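Local coordinates for protein probable glutathione S-transferase 5 (Caenorhabditis elegans, PDB 1ZL9) that conjugates reduced glutathione to a wide range of exogenous and endogenous hydrophobic electrophiles, as a sigma-class glutathione transferase, at residues A[65-70]-A[155-160]; A[18-23]-A[162-167]. All coordinates share one frame; numbering follows the deposited sequence.

Interaction 1 (A[65-70]-A[155-160]); sequences QSHAIA and LTWIDL. With GSH (glutathione), chain C.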
# COMPACT_ATOMS: atom_id res chain seq x y z
N GLN A 65 4.08 8.05 4.54
CA GLN A 65 3.90 6.88 3.66
C GLN A 65 4.01 7.23 2.16
O GLN A 65 3.17 7.94 1.62
CB GLN A 65 2.64 6.11 3.98
CG GLN A 65 2.82 5.27 5.29
CD GLN A 65 3.57 3.97 5.12
OE1 GLN A 65 3.91 3.28 6.12
NE2 GLN A 65 3.82 3.60 3.91
N SER A 66 5.07 6.74 1.52
CA SER A 66 5.42 7.11 0.17
C SER A 66 4.28 7.05 -0.83
O SER A 66 4.15 8.01 -1.59
CB SER A 66 6.62 6.27 -0.33
OG SER A 66 6.34 4.91 -0.43
N HIS A 67 3.48 5.96 -0.78
CA HIS A 67 2.36 5.78 -1.69
C HIS A 67 1.21 6.74 -1.32
O HIS A 67 0.56 7.24 -2.23
CB HIS A 67 1.81 4.35 -1.77
CG HIS A 67 2.68 3.38 -2.52
ND1 HIS A 67 2.61 3.20 -3.86
CD2 HIS A 67 3.46 2.37 -2.09
CE1 HIS A 67 3.49 2.30 -4.26
NE2 HIS A 67 4.03 1.78 -3.20
N ALA A 68 1.00 6.97 -0.01
CA ALA A 68 -0.07 7.89 0.38
C ALA A 68 0.23 9.30 -0.07
O ALA A 68 -0.66 9.99 -0.53
CB ALA A 68 -0.39 7.82 1.89
N ILE A 69 1.48 9.74 0.04
CA ILE A 69 1.92 10.99 -0.48
C ILE A 69 1.77 11.10 -1.99
O ILE A 69 1.21 12.06 -2.46
CB ILE A 69 3.36 11.23 -0.05
CG1 ILE A 69 3.47 11.32 1.49
CG2 ILE A 69 3.91 12.49 -0.64
CD1 ILE A 69 4.87 11.15 2.03
N ALA A 70 2.28 10.12 -2.74
CA ALA A 70 2.24 10.17 -4.20
C ALA A 70 0.78 10.23 -4.66
O ALA A 70 0.41 10.99 -5.57
CB ALA A 70 2.93 8.92 -4.77
N LEU A 155 -0.43 9.86 -18.85
CA LEU A 155 0.50 9.69 -17.75
C LEU A 155 -0.22 9.57 -16.45
O LEU A 155 -1.13 10.35 -16.14
CB LEU A 155 1.43 10.91 -17.72
CG LEU A 155 2.48 10.88 -16.62
CD1 LEU A 155 3.52 9.87 -17.02
CD2 LEU A 155 3.10 12.25 -16.49
N THR A 156 0.19 8.59 -15.64
CA THR A 156 -0.15 8.56 -14.22
C THR A 156 1.15 8.42 -13.41
O THR A 156 2.22 8.12 -13.95
CB THR A 156 -1.09 7.44 -13.85
OG1 THR A 156 -0.53 6.17 -14.16
CG2 THR A 156 -2.38 7.53 -14.60
N TRP A 157 1.04 8.63 -12.11
CA TRP A 157 2.25 8.56 -11.25
C TRP A 157 2.91 7.18 -11.23
O TRP A 157 4.11 7.08 -10.98
CB TRP A 157 1.91 9.06 -9.85
CG TRP A 157 1.07 8.22 -8.98
CD1 TRP A 157 -0.25 8.29 -8.80
CD2 TRP A 157 1.54 7.21 -8.06
NE1 TRP A 157 -0.67 7.36 -7.87
CE2 TRP A 157 0.42 6.68 -7.40
CE3 TRP A 157 2.80 6.70 -7.75
CZ2 TRP A 157 0.52 5.74 -6.36
CZ3 TRP A 157 2.90 5.73 -6.80
CH2 TRP A 157 1.77 5.27 -6.08
N ILE A 158 2.16 6.11 -11.51
CA ILE A 158 2.79 4.80 -11.52
C ILE A 158 3.71 4.69 -12.72
O ILE A 158 4.72 4.02 -12.64
CB ILE A 158 1.75 3.64 -11.36
CG1 ILE A 158 2.46 2.30 -11.05
CG2 ILE A 158 0.85 3.48 -12.62
CD1 ILE A 158 3.23 2.22 -9.75
N ASP A 159 3.40 5.40 -13.83
CA ASP A 159 4.35 5.50 -14.95
C ASP A 159 5.69 6.12 -14.47
O ASP A 159 6.76 5.68 -14.85
CB ASP A 159 3.81 6.38 -16.03
CG ASP A 159 2.66 5.76 -16.79
OD1 ASP A 159 2.77 4.60 -17.32
OD2 ASP A 159 1.65 6.45 -16.98
N LEU A 160 5.59 7.19 -13.69
CA LEU A 160 6.78 7.86 -13.20
C LEU A 160 7.61 6.93 -12.34
O LEU A 160 8.84 6.88 -12.49
CB LEU A 160 6.44 9.15 -12.39
CG LEU A 160 5.79 10.23 -13.24
CD1 LEU A 160 5.22 11.34 -12.39
CD2 LEU A 160 6.68 10.91 -14.22
N1 GSH C . 6.04 1.99 4.02
CA1 GSH C . 7.08 2.96 3.94
C1 GSH C . 6.84 3.98 2.91
O11 GSH C . 7.05 5.29 3.10
O12 GSH C . 6.53 3.56 1.73
CB1 GSH C . 8.46 2.73 4.48
CG1 GSH C . 9.22 3.97 4.97
CD1 GSH C . 10.65 3.60 5.26
OE1 GSH C . 10.96 2.28 5.33
N2 GSH C . 11.57 4.54 5.50
CA2 GSH C . 12.97 4.23 5.63
C2 GSH C . 13.46 4.94 6.85
O2 GSH C . 12.95 6.20 7.05
CB2 GSH C . 13.57 4.76 4.33
SG2 GSH C . 15.35 4.52 4.36
N3 GSH C . 14.37 4.43 7.65
CA3 GSH C . 15.03 5.15 8.74
C3 GSH C . 14.47 4.74 10.07
O31 GSH C . 13.44 3.79 10.11
O32 GSH C . 14.86 5.27 11.21

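Interaction 2 (A[18-23]-A[162-167]); sequences SRQIFA and IAQHSA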
# COMPACT_ATOMS: atom_id res chain seq x y z
N SER A 18 7.26 11.57 -5.79
CA SER A 18 6.64 12.81 -5.37
C SER A 18 7.37 13.99 -5.96
O SER A 18 6.76 14.93 -6.43
CB SER A 18 6.55 12.84 -3.83
OG SER A 18 5.61 11.87 -3.43
N ARG A 19 8.70 13.94 -5.98
CA ARG A 19 9.45 15.02 -6.60
C ARG A 19 9.10 15.14 -8.09
O ARG A 19 9.02 16.23 -8.64
CB ARG A 19 10.96 14.76 -6.47
CG ARG A 19 11.48 14.57 -5.05
CD ARG A 19 12.98 14.72 -5.02
NE ARG A 19 13.56 14.51 -3.72
CZ ARG A 19 14.11 13.39 -3.30
NH1 ARG A 19 14.21 12.35 -4.10
NH2 ARG A 19 14.62 13.33 -2.09
N GLN A 20 8.88 14.01 -8.73
CA GLN A 20 8.58 13.99 -10.17
C GLN A 20 7.15 14.46 -10.46
O GLN A 20 6.90 15.09 -11.47
CB GLN A 20 8.87 12.63 -10.77
CG GLN A 20 10.41 12.36 -10.82
CD GLN A 20 10.81 11.16 -11.66
OE1 GLN A 20 10.04 10.69 -12.48
NE2 GLN A 20 12.06 10.72 -11.50
N ILE A 21 6.23 14.15 -9.56
CA ILE A 21 4.89 14.69 -9.66
C ILE A 21 4.93 16.20 -9.58
O ILE A 21 4.34 16.91 -10.40
CB ILE A 21 3.97 14.12 -8.55
CG1 ILE A 21 3.69 12.65 -8.81
CG2 ILE A 21 2.73 14.95 -8.34
CD1 ILE A 21 3.06 11.88 -7.61
N PHE A 22 5.64 16.72 -8.60
CA PHE A 22 5.82 18.16 -8.52
C PHE A 22 6.49 18.75 -9.77
O PHE A 22 6.06 19.83 -10.25
CB PHE A 22 6.66 18.58 -7.33
CG PHE A 22 5.99 18.48 -5.99
CD1 PHE A 22 4.74 19.06 -5.73
CD2 PHE A 22 6.64 17.83 -4.97
CE1 PHE A 22 4.17 18.97 -4.49
CE2 PHE A 22 6.09 17.78 -3.69
CZ PHE A 22 4.86 18.33 -3.44
N ALA A 23 7.54 18.09 -10.29
CA ALA A 23 8.20 18.54 -11.48
C ALA A 23 7.22 18.54 -12.65
O ALA A 23 7.19 19.51 -13.40
CB ALA A 23 9.45 17.70 -11.82
N ILE A 162 7.54 3.57 -12.15
CA ILE A 162 8.06 2.39 -12.81
C ILE A 162 9.17 2.78 -13.79
O ILE A 162 10.18 2.11 -13.90
CB ILE A 162 6.89 1.64 -13.54
CG1 ILE A 162 5.89 1.01 -12.52
CG2 ILE A 162 7.41 0.63 -14.48
CD1 ILE A 162 6.51 0.07 -11.51
N ALA A 163 8.98 3.85 -14.56
CA ALA A 163 10.04 4.32 -15.43
C ALA A 163 11.32 4.65 -14.70
O ALA A 163 12.40 4.34 -15.18
CB ALA A 163 9.63 5.55 -16.25
N GLN A 164 11.21 5.21 -13.51
CA GLN A 164 12.42 5.56 -12.76
C GLN A 164 13.14 4.28 -12.24
O GLN A 164 14.36 4.17 -12.26
CB GLN A 164 12.04 6.46 -11.58
CG GLN A 164 13.29 6.96 -10.81
CD GLN A 164 14.35 7.63 -11.69
OE1 GLN A 164 15.48 7.10 -11.87
NE2 GLN A 164 13.99 8.75 -12.25
N HIS A 165 12.36 3.30 -11.83
CA HIS A 165 12.92 1.98 -11.39
C HIS A 165 13.63 1.29 -12.58
O HIS A 165 14.78 0.89 -12.49
CB HIS A 165 11.82 1.09 -10.78
CG HIS A 165 12.35 -0.22 -10.24
ND1 HIS A 165 13.25 -0.99 -10.93
CD2 HIS A 165 12.16 -0.87 -9.08
CE1 HIS A 165 13.53 -2.08 -10.24
NE2 HIS A 165 12.90 -2.03 -9.12
N SER A 166 12.95 1.23 -13.72
CA SER A 166 13.51 0.68 -14.92
C SER A 166 14.80 1.39 -15.37
O SER A 166 15.72 0.72 -15.74
CB SER A 166 12.52 0.66 -16.07
OG SER A 166 11.39 -0.14 -15.78
N ALA A 167 14.80 2.72 -15.39
CA ALA A 167 15.94 3.53 -15.80
C ALA A 167 17.12 3.25 -14.86
O ALA A 167 18.25 3.01 -15.34
CB ALA A 167 15.58 5.03 -15.85

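Interaction 1 (A[65-70]-A[155-160])
At the interface between the thioredoxin-like N-terminal domain and the all-helical C-terminal domain of this glutathione transferase, Trp157 in the first turn of helix 157-171 meets His67 and Ala70 of helix 66-76. The indole is the bridge: with CG set between the backbone N and the carbonyl carbon (chi1 72°), it spans the distance between two segments whose nearest CA atoms, those of Ala70 and Trp157, are 7.2 Å apart. Ala70 CB sits over one face of the indole in a CH-pi contact, 3.8 Å from the centroid of the six-membered ring and 14° off its normal. His67 instead comes to the rim, where its ND1 lies 3.1 Å from Trp157 CH2; the ring planes are at 58°, neither over the other's face. Asn80 takes the NE1 proton of Trp157. Just before Trp157, Thr156 occupies the N-cap position, and its backbone N donates a nearly straight bond to Asp159 OD2. Ser66 N donates a hydrogen bond to glutathione O11 (2.9 Å). Ser66 OG donates one to O12 (2.6 Å), completing the grip on the gamma-glutamyl alpha-carboxylate. Thus Ala70 supplies an apolar contact, while His67 ND1 at the C-H rim is consistent with a weakly polar C-H...N approach.

Interaction 2 (A[18-23]-A[162-167])
Gln20 of helix 16-25 and Gln164 of helix 157-171 span the distance between their helices, and their two side chains make the whole of the contact between 18-23 and 162-167. The CA atoms of the pair are 9.6 Å apart, yet Gln20 NE2 comes within 2.9 Å of the atom modelled as Gln164 NE2. The two side chains cover this span in different ways. In Gln20, CG lies beside the backbone N and anti to the carbonyl carbon (chi1 -70°), and the chain then runs extended, carrying the amide straight out from its helix. Gln164 starts with CG beside the carbonyl carbon and then bends at chi2 (53°), which folds its amide back from a fully stretched course. The side chains cross at about a right angle, and the amide planes are nearly perpendicular (83°), so the two groups do not stack. The amide of Gln164 is probably flipped in the model; turned back, it may accept a hydrogen bond from Gln20. Gln20 NE2 is hydrogen-bonded to Glu16 OE2, one turn earlier on the same helix, which probably helps to set the turn of the amide. Helices 157-171, 180-191 (through Gln190) and 193-201 (through Ile195 and Trp198) gather round this buried pair, while helix 66-76 packs against helix 16-25 through Ser18, Ile21 and Phe22.

Both interactions join the N-terminal domain to helix 157-171 of the C-terminal domain, and their centres are only 8 Å apart. Interaction 1 uses the beginning of that helix and interaction 2 a later part of it. Along the chain the order is 18-23, 65-70, 155-160, 162-167, so the pairing of 65-70 with 155-160 falls within the span bounded by interaction 2. The two contacts touch directly: Ile21 CD1 packs on Trp157 CB at 3.8 Å, and Ile69 CG2 lies 3.3 Å from Ser18 OG. They form neighbouring patches of one buried interface between the domains, with the glutathione-binding Ser66 at the start of helix 66-76.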